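Local coordinates for DUF115 domain-containing protein (Magnetospirillum magneticum AMB-1, PDB 5MU5) that probably transfers a sugar to flagellin as a Maf-family glycosyltransferase and takes part in the formation of bacterial flagella, at residues E556-A560 and V574-L579; V90-V94 and T597-A601; P35-L39 and D48-R52. One frame throughout, in Å; residues are numbered along the deposited sequence.

Contact 1 of 3, residues E556-A560 and V574-L579; sequences ECAQA and VLSEML
An antiparallel helical hairpin brings helix 546-564 against helix 568-579, its successor in the chain, within the helical bundle domain of Maf. Over residues 556-560 and 574-579 the N-to-C directions differ by 170°, the axes come within 10.1 Å, and the backbone register pairs Cys557 with Leu575 (CA-CA 6.4 Å) and Ala560 with Val574 (CA-CA 6.8 Å). Both segments are helical, as the bonds Ala560 N to Glu556 O (3.0 Å) and Leu579 N to Leu575 O (2.9 Å) attest; no hydrogen bond crosses between them, so the 265 Å² of buried surface rests on apolar fit. Cys557 is the most covered residue. Its chi1 near m carries SG out to CD2 of Leu579 at 3.9 Å and to SD of Met578 at 4.3 Å, while its CB lies 3.9 Å from CD2 of Leu575. Cys557 also touches Ile633 of helix 618-646 and Leu598 of helix 589-609. Ala560, one turn on from Glu556, points its CB toward the partner helix; its CB meets CG1 of Val574 at 3.7 Å and CD2 of Leu575 at 4.2 Å. Met578, extended with chi1 to chi3 m, t, t, reaches the near side of residues 556-560: its SD is 4.1 Å from Cys557 N and equally far from CB of Glu556, and its terminal CE sits 4.2 Å from Ala560 CB and 3.6 Å from Glu556 O.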
loop_
_atom_site.group_PDB
_atom_site.type_symbol
_atom_site.label_atom_id
_atom_site.label_comp_id
_atom_site.label_asym_id
_atom_site.label_seq_id
_atom_site.Cartn_x
_atom_site.Cartn_y
_atom_site.Cartn_z
ATOM N N GLU A 556 16.469 19.522 -2.510
ATOM C CA GLU A 556 15.199 20.243 -2.685
ATOM C C GLU A 556 14.289 20.113 -1.450
ATOM O O GLU A 556 13.584 21.058 -1.101
ATOM C CB GLU A 556 14.484 19.798 -3.982
ATOM C CG GLU A 556 15.189 20.276 -5.256
ATOM C CD GLU A 556 14.672 19.632 -6.549
ATOM O OE1 GLU A 556 13.878 18.663 -6.482
ATOM O OE2 GLU A 556 15.072 20.092 -7.655
ATOM N N CYS A 557 14.345 18.973 -0.766
ATOM C CA CYS A 557 13.583 18.788 0.477
ATOM C C CYS A 557 14.170 19.577 1.634
ATOM O O CYS A 557 13.431 20.043 2.489
ATOM C CB CYS A 557 13.532 17.318 0.883
ATOM S SG CYS A 557 12.753 16.246 -0.338
ATOM N N ALA A 558 15.496 19.690 1.669
ATOM C CA ALA A 558 16.180 20.461 2.693
ATOM C C ALA A 558 15.773 21.910 2.536
ATOM O O ALA A 558 15.403 22.584 3.510
ATOM C CB ALA A 558 17.684 20.323 2.550
ATOM N N GLN A 559 15.791 22.373 1.295
ATOM C CA GLN A 559 15.434 23.753 0.979
ATOM C C GLN A 559 13.971 24.066 1.332
ATOM O O GLN A 559 13.653 25.154 1.829
ATOM C CB GLN A 559 15.682 24.012 -0.513
ATOM C CG GLN A 559 15.461 25.453 -0.954
ATOM C CD GLN A 559 16.385 26.415 -0.232
ATOM O OE1 GLN A 559 17.555 26.116 -0.016
ATOM N NE2 GLN A 559 15.864 27.569 0.152
ATOM N N ALA A 560 13.088 23.100 1.070
ATOM C CA ALA A 560 11.667 23.217 1.408
ATOM C C ALA A 560 11.485 23.425 2.899
ATOM O O ALA A 560 10.725 24.280 3.311
ATOM C CB ALA A 560 10.916 21.973 0.966
ATOM N N VAL A 574 4.390 20.988 0.155
ATOM C CA VAL A 574 5.579 21.093 -0.687
ATOM C C VAL A 574 6.362 19.778 -0.735
ATOM O O VAL A 574 6.792 19.364 -1.800
ATOM C CB VAL A 574 6.483 22.252 -0.245
ATOM C CG1 VAL A 574 7.786 22.263 -1.032
ATOM C CG2 VAL A 574 5.762 23.572 -0.457
ATOM N N LEU A 575 6.535 19.117 0.405
ATOM C CA LEU A 575 7.261 17.840 0.427
ATOM C C LEU A 575 6.498 16.749 -0.309
ATOM O O LEU A 575 7.091 15.938 -1.026
ATOM C CB LEU A 575 7.529 17.364 1.860
ATOM C CG LEU A 575 8.546 18.158 2.670
ATOM C CD1 LEU A 575 8.562 17.638 4.107
ATOM C CD2 LEU A 575 9.931 18.073 2.034
ATOM N N SER A 576 5.185 16.704 -0.118
ATOM C CA SER A 576 4.381 15.697 -0.808
ATOM C C SER A 576 4.534 15.826 -2.313
ATOM O O SER A 576 4.829 14.826 -2.989
ATOM C CB SER A 576 2.912 15.790 -0.431
ATOM O OG SER A 576 2.733 15.296 0.885
ATOM N N GLU A 577 4.364 17.050 -2.825
ATOM C CA GLU A 577 4.519 17.307 -4.263
ATOM C C GLU A 577 5.861 16.802 -4.805
ATOM O O GLU A 577 5.906 16.225 -5.881
ATOM C CB GLU A 577 4.349 18.790 -4.590
ATOM C CG GLU A 577 4.656 19.132 -6.043
ATOM C CD GLU A 577 4.392 20.591 -6.371
ATOM O OE1 GLU A 577 4.295 21.419 -5.431
ATOM O OE2 GLU A 577 4.287 20.919 -7.572
ATOM N N MET A 578 6.937 17.007 -4.055
ATOM C CA MET A 578 8.249 16.519 -4.455
ATOM C C MET A 578 8.431 15.014 -4.338
ATOM O O MET A 578 9.197 14.439 -5.085
ATOM C CB MET A 578 9.320 17.141 -3.580
ATOM C CG MET A 578 9.541 18.597 -3.847
ATOM S SD MET A 578 10.688 19.268 -2.640
ATOM C CE MET A 578 10.633 20.995 -3.134
ATOM N N LEU A 579 7.772 14.377 -3.381
ATOM C CA LEU A 579 8.060 12.973 -3.086
ATOM C C LEU A 579 7.041 11.947 -3.554
ATOM O O LEU A 579 7.426 10.826 -3.919
ATOM C CB LEU A 579 8.272 12.805 -1.589
ATOM C CG LEU A 579 9.431 13.606 -1.026
ATOM C CD1 LEU A 579 9.404 13.449 0.478
ATOM C CD2 LEU A 579 10.767 13.170 -1.590
#

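Contact 2 of 3, residues V90-V94 and T597-A601; sequences VDLIV and TLMMA
The start of helix 92-107 leans on the middle of helix 589-609, with Val94 and Ala601 the nearest backbone pair (CA-CA 5.4 Å). Residues 597-601 are regular helix, closed by Ala601 N to Thr597 O at 3.0 Å. One turn of it offers a shallow hollow, and Val94, chi1 t, fills this with CG2: that methyl lies 3.3 Å from Thr597 O, 3.8 Å from Met600 CB and 3.9 Å from Ala601 N. Beside it Ile93 sets CG2 against CG2 of Thr597 at 3.7 Å; Met600, whose CB forms one wall of the hollow, folds m, m, m so that its CE meets CG2 of Val90 at 4.1 Å. Asp91 precedes the helix with phi/psi of -102/171° and chi1 p, which lets its carboxylate serve both sides: OD2 accepts from Val94 N (3.3 Å), capping the helix, and OD1 accepts from Thr597 OG1 at 3.0 Å. Thr597 OG1 is also hydrogen-bonded to Leu242 N, while Phe241 touches Asp91 and Met600. In all 258 Å² is buried. Such an N-cap Asp, bonded at once to its own helix and to a neighbouring one, ties the Maf N-terminal domain to the helical bundle domain through a helix-on-helix interface.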
loop_
_atom_site.group_PDB
_atom_site.type_symbol
_atom_site.label_atom_id
_atom_site.label_comp_id
_atom_site.label_asym_id
_atom_site.label_seq_id
_atom_site.Cartn_x
_atom_site.Cartn_y
_atom_site.Cartn_z
ATOM N N VAL A 90 9.480 2.109 11.335
ATOM C CA VAL A 90 10.548 3.130 11.487
ATOM C C VAL A 90 11.974 2.545 11.276
ATOM O O VAL A 90 12.340 1.481 11.807
ATOM C CB VAL A 90 10.449 3.871 12.860
ATOM C CG1 VAL A 90 11.556 4.913 13.034
ATOM C CG2 VAL A 90 9.078 4.539 13.001
ATOM N N ASP A 91 12.769 3.267 10.492
ATOM C CA ASP A 91 14.113 2.855 10.144
ATOM C C ASP A 91 15.119 3.618 10.982
ATOM O O ASP A 91 14.770 4.566 11.667
ATOM C CB ASP A 91 14.367 3.136 8.666
ATOM C CG ASP A 91 14.273 4.619 8.320
ATOM O OD1 ASP A 91 14.897 5.058 7.343
ATOM O OD2 ASP A 91 13.566 5.345 9.033
ATOM N N LEU A 92 16.376 3.216 10.892
ATOM C CA LEU A 92 17.457 3.802 11.702
ATOM C C LEU A 92 17.610 5.317 11.509
ATOM O O LEU A 92 17.913 6.048 12.441
ATOM C CB LEU A 92 18.788 3.133 11.360
ATOM C CG LEU A 92 18.808 1.609 11.488
ATOM C CD1 LEU A 92 20.114 1.063 10.927
ATOM C CD2 LEU A 92 18.583 1.181 12.935
ATOM N N ILE A 93 17.388 5.786 10.297
ATOM C CA ILE A 93 17.546 7.191 10.023
ATOM C C ILE A 93 16.487 8.036 10.726
ATOM O O ILE A 93 16.797 9.059 11.312
ATOM C CB ILE A 93 17.585 7.432 8.519
ATOM C CG1 ILE A 93 18.864 6.787 7.978
ATOM C CG2 ILE A 93 17.555 8.920 8.224
ATOM C CD1 ILE A 93 18.997 6.817 6.483
ATOM N N VAL A 94 15.247 7.593 10.686
ATOM C CA VAL A 94 14.185 8.318 11.337
ATOM C C VAL A 94 14.326 8.191 12.837
ATOM O O VAL A 94 14.043 9.127 13.550
ATOM C CB VAL A 94 12.805 7.840 10.866
ATOM C CG1 VAL A 94 11.690 8.508 11.674
ATOM C CG2 VAL A 94 12.644 8.170 9.397
ATOM N N THR A 597 11.632 7.397 4.045
ATOM C CA THR A 597 12.396 7.906 5.142
ATOM C C THR A 597 11.986 9.341 5.469
ATOM O O THR A 597 11.598 9.622 6.616
ATOM C CB THR A 597 13.875 7.728 4.845
ATOM O OG1 THR A 597 14.134 6.312 4.743
ATOM C CG2 THR A 597 14.741 8.340 5.946
ATOM N N LEU A 598 11.995 10.226 4.471
ATOM C CA LEU A 598 11.596 11.628 4.700
ATOM C C LEU A 598 10.143 11.820 5.197
ATOM O O LEU A 598 9.887 12.667 6.065
ATOM C CB LEU A 598 11.828 12.475 3.451
ATOM C CG LEU A 598 13.270 12.541 2.936
ATOM C CD1 LEU A 598 13.338 13.458 1.734
ATOM C CD2 LEU A 598 14.248 12.996 4.005
ATOM N N MET A 599 9.202 11.039 4.668
ATOM C CA MET A 599 7.802 11.148 5.085
ATOM C C MET A 599 7.579 10.644 6.502
ATOM O O MET A 599 6.726 11.155 7.216
ATOM C CB MET A 599 6.851 10.419 4.128
ATOM C CG MET A 599 6.589 11.135 2.803
ATOM S SD MET A 599 5.767 12.744 2.949
ATOM C CE MET A 599 7.160 13.851 3.092
ATOM N N MET A 600 8.334 9.647 6.911
ATOM C CA MET A 600 8.241 9.189 8.264
ATOM C C MET A 600 8.836 10.201 9.223
ATOM O O MET A 600 8.304 10.377 10.332
ATOM C CB MET A 600 8.937 7.857 8.413
ATOM C CG MET A 600 8.158 6.799 7.684
ATOM S SD MET A 600 6.458 6.756 8.281
ATOM C CE MET A 600 6.782 5.960 9.871
ATOM N N ALA A 601 9.932 10.851 8.813
ATOM C CA ALA A 601 10.491 11.919 9.617
ATOM C C ALA A 601 9.453 13.033 9.780
ATOM O O ALA A 601 9.249 13.527 10.871
ATOM C CB ALA A 601 11.766 12.444 9.005
#

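Contact 3 of 3, residues P35-L39 and D48-R52; sequences PQSNL and DVEFR
Asn38 and Glu50 form the hydrogen-bonded pair: Asn38 N donates to Glu50 O (2.9 Å, 172°) and Glu50 N donates to Asn38 O (2.8 Å, 161°), with CA atoms 5.2 Å apart. Their side chains share one face, where Asn38 ND2 reaches Glu50 OE1 in a weak bond of 3.4 Å; OE2 of Glu50 has a better partner in Gly53 N. The next pair, Leu39 with Val49, is non-hydrogen-bonded (CA-CA 4.7 Å); beside it run two CA-H...O contacts, Val49 CA to Asn38 O at 3.3 Å and Leu39 CA to Asp48 O at 3.4 Å. This is a beta hairpin, strands 38-41 and 47-51, extended by strand 54-55 into a three-stranded antiparallel sheet. Leu39 and Val49 (CD1 to CG2, 4.3 Å) face helix 154-160. Ser37, its CB 3.6 Å from Val49 CG1, directs OG (chi1 p) to Asp155 and His159 of that helix. Asp48 OD1 accepts from Val49 N (2.7 Å, 135°) and Tyr57 N, and its OD2 accepts from Gly58 N.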
loop_
_atom_site.group_PDB
_atom_site.type_symbol
_atom_site.label_atom_id
_atom_site.label_comp_id
_atom_site.label_asym_id
_atom_site.label_seq_id
_atom_site.Cartn_x
_atom_site.Cartn_y
_atom_site.Cartn_z
ATOM N N PRO A 35 -33.641 18.000 -7.939
ATOM C CA PRO A 35 -33.799 17.331 -6.643
ATOM C C PRO A 35 -35.219 16.831 -6.368
ATOM O O PRO A 35 -36.182 17.401 -6.871
ATOM C CB PRO A 35 -33.443 18.431 -5.643
ATOM C CG PRO A 35 -33.826 19.691 -6.336
ATOM C CD PRO A 35 -33.610 19.466 -7.811
ATOM N N GLN A 36 -35.330 15.759 -5.594
ATOM C CA GLN A 36 -36.624 15.273 -5.132
ATOM C C GLN A 36 -37.038 16.027 -3.872
ATOM O O GLN A 36 -38.218 16.156 -3.583
ATOM C CB GLN A 36 -36.560 13.791 -4.796
ATOM C CG GLN A 36 -36.362 12.873 -5.986
ATOM C CD GLN A 36 -36.024 11.451 -5.557
ATOM O OE1 GLN A 36 -35.347 11.234 -4.541
ATOM N NE2 GLN A 36 -36.481 10.475 -6.337
ATOM N N SER A 37 -36.070 16.503 -3.106
ATOM C CA SER A 37 -36.357 17.204 -1.860
ATOM C C SER A 37 -36.544 18.678 -2.124
ATOM O O SER A 37 -36.229 19.156 -3.208
ATOM C CB SER A 37 -35.237 16.982 -0.842
ATOM O OG SER A 37 -33.976 17.249 -1.412
ATOM N N ASN A 38 -37.066 19.391 -1.128
ATOM C CA ASN A 38 -37.369 20.817 -1.255
ATOM C C ASN A 38 -36.551 21.646 -0.294
ATOM O O ASN A 38 -36.385 21.275 0.859
ATOM C CB ASN A 38 -38.855 21.079 -0.964
ATOM C CG ASN A 38 -39.768 20.418 -1.964
ATOM O OD1 ASN A 38 -39.599 20.574 -3.172
ATOM N ND2 ASN A 38 -40.749 19.682 -1.469
ATOM N N LEU A 39 -36.040 22.774 -0.772
ATOM C CA LEU A 39 -35.337 23.710 0.084
ATOM C C LEU A 39 -36.396 24.675 0.570
ATOM O O LEU A 39 -37.039 25.326 -0.245
ATOM C CB LEU A 39 -34.252 24.456 -0.689
ATOM C CG LEU A 39 -33.341 25.342 0.167
ATOM C CD1 LEU A 39 -32.518 24.486 1.107
ATOM C CD2 LEU A 39 -32.436 26.209 -0.694
ATOM N N ASP A 48 -33.789 25.021 5.217
ATOM C CA ASP A 48 -33.882 23.626 5.618
ATOM C C ASP A 48 -34.289 22.781 4.417
ATOM O O ASP A 48 -34.753 23.312 3.414
ATOM C CB ASP A 48 -34.902 23.484 6.762
ATOM C CG ASP A 48 -34.687 22.223 7.609
ATOM O OD1 ASP A 48 -33.925 21.318 7.199
ATOM O OD2 ASP A 48 -35.267 22.130 8.717
ATOM N N VAL A 49 -34.082 21.471 4.515
ATOM C CA VAL A 49 -34.462 20.522 3.465
ATOM C C VAL A 49 -35.626 19.649 3.930
ATOM O O VAL A 49 -35.503 18.884 4.885
ATOM C CB VAL A 49 -33.286 19.634 3.055
ATOM C CG1 VAL A 49 -33.686 18.712 1.919
ATOM C CG2 VAL A 49 -32.107 20.494 2.632
ATOM N N GLU A 50 -36.766 19.796 3.257
ATOM C CA GLU A 50 -37.969 19.058 3.592
ATOM C C GLU A 50 -38.204 17.978 2.548
ATOM O O GLU A 50 -37.880 18.148 1.381
ATOM C CB GLU A 50 -39.159 20.015 3.692
ATOM C CG GLU A 50 -40.490 19.372 4.091
ATOM C CD GLU A 50 -41.269 18.821 2.904
ATOM O OE1 GLU A 50 -41.298 19.488 1.849
ATOM O OE2 GLU A 50 -41.859 17.724 3.023
ATOM N N PHE A 51 -38.750 16.856 2.994
ATOM C CA PHE A 51 -39.071 15.737 2.118
ATOM C C PHE A 51 -40.103 14.849 2.806
ATOM O O PHE A 51 -39.814 14.224 3.825
ATOM C CB PHE A 51 -37.813 14.931 1.775
ATOM C CG PHE A 51 -38.073 13.761 0.866
ATOM C CD1 PHE A 51 -38.614 13.958 -0.402
ATOM C CD2 PHE A 51 -37.762 12.469 1.261
ATOM C CE1 PHE A 51 -38.847 12.893 -1.254
ATOM C CE2 PHE A 51 -38.001 11.396 0.413
ATOM C CZ PHE A 51 -38.544 11.609 -0.843
ATOM N N ARG A 52 -41.311 14.820 2.251
ATOM C CA ARG A 52 -42.414 14.048 2.813
ATOM C C ARG A 52 -42.659 14.423 4.273
ATOM O O ARG A 52 -42.844 13.557 5.123
ATOM C CB ARG A 52 -42.148 12.547 2.671
ATOM C CG ARG A 52 -41.959 12.102 1.234
ATOM C CD ARG A 52 -41.687 10.611 1.171
ATOM N NE ARG A 52 -41.535 10.137 -0.204
ATOM C CZ ARG A 52 -40.925 9.006 -0.555
ATOM N NH1 ARG A 52 -40.370 8.209 0.357
ATOM N NH2 ARG A 52 -40.848 8.674 -1.837
#

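In the fold
Contacts 1 and 2 touch, their centres 15 Å apart. Helix 589-609 follows helix 568-579 directly, and its residues join the two: Leu579 CD1 lies 3.5 Å from Met599 CE, and Cys557 SG 3.5 Å from Leu598 CD1. Along the chain, contact 1 is nested inside the long loop that contact 2 closes between the N-terminal domain and the helical bundle. Contact 3, a local hairpin, stands apart: its centre is 47 Å from that of contact 1 and 51 Å from that of contact 2, the nearest atoms about 35 and 39 Å away. A triethylene glycol about 4 Å from the Phe51 side chain probably comes from the crystallisation liquor.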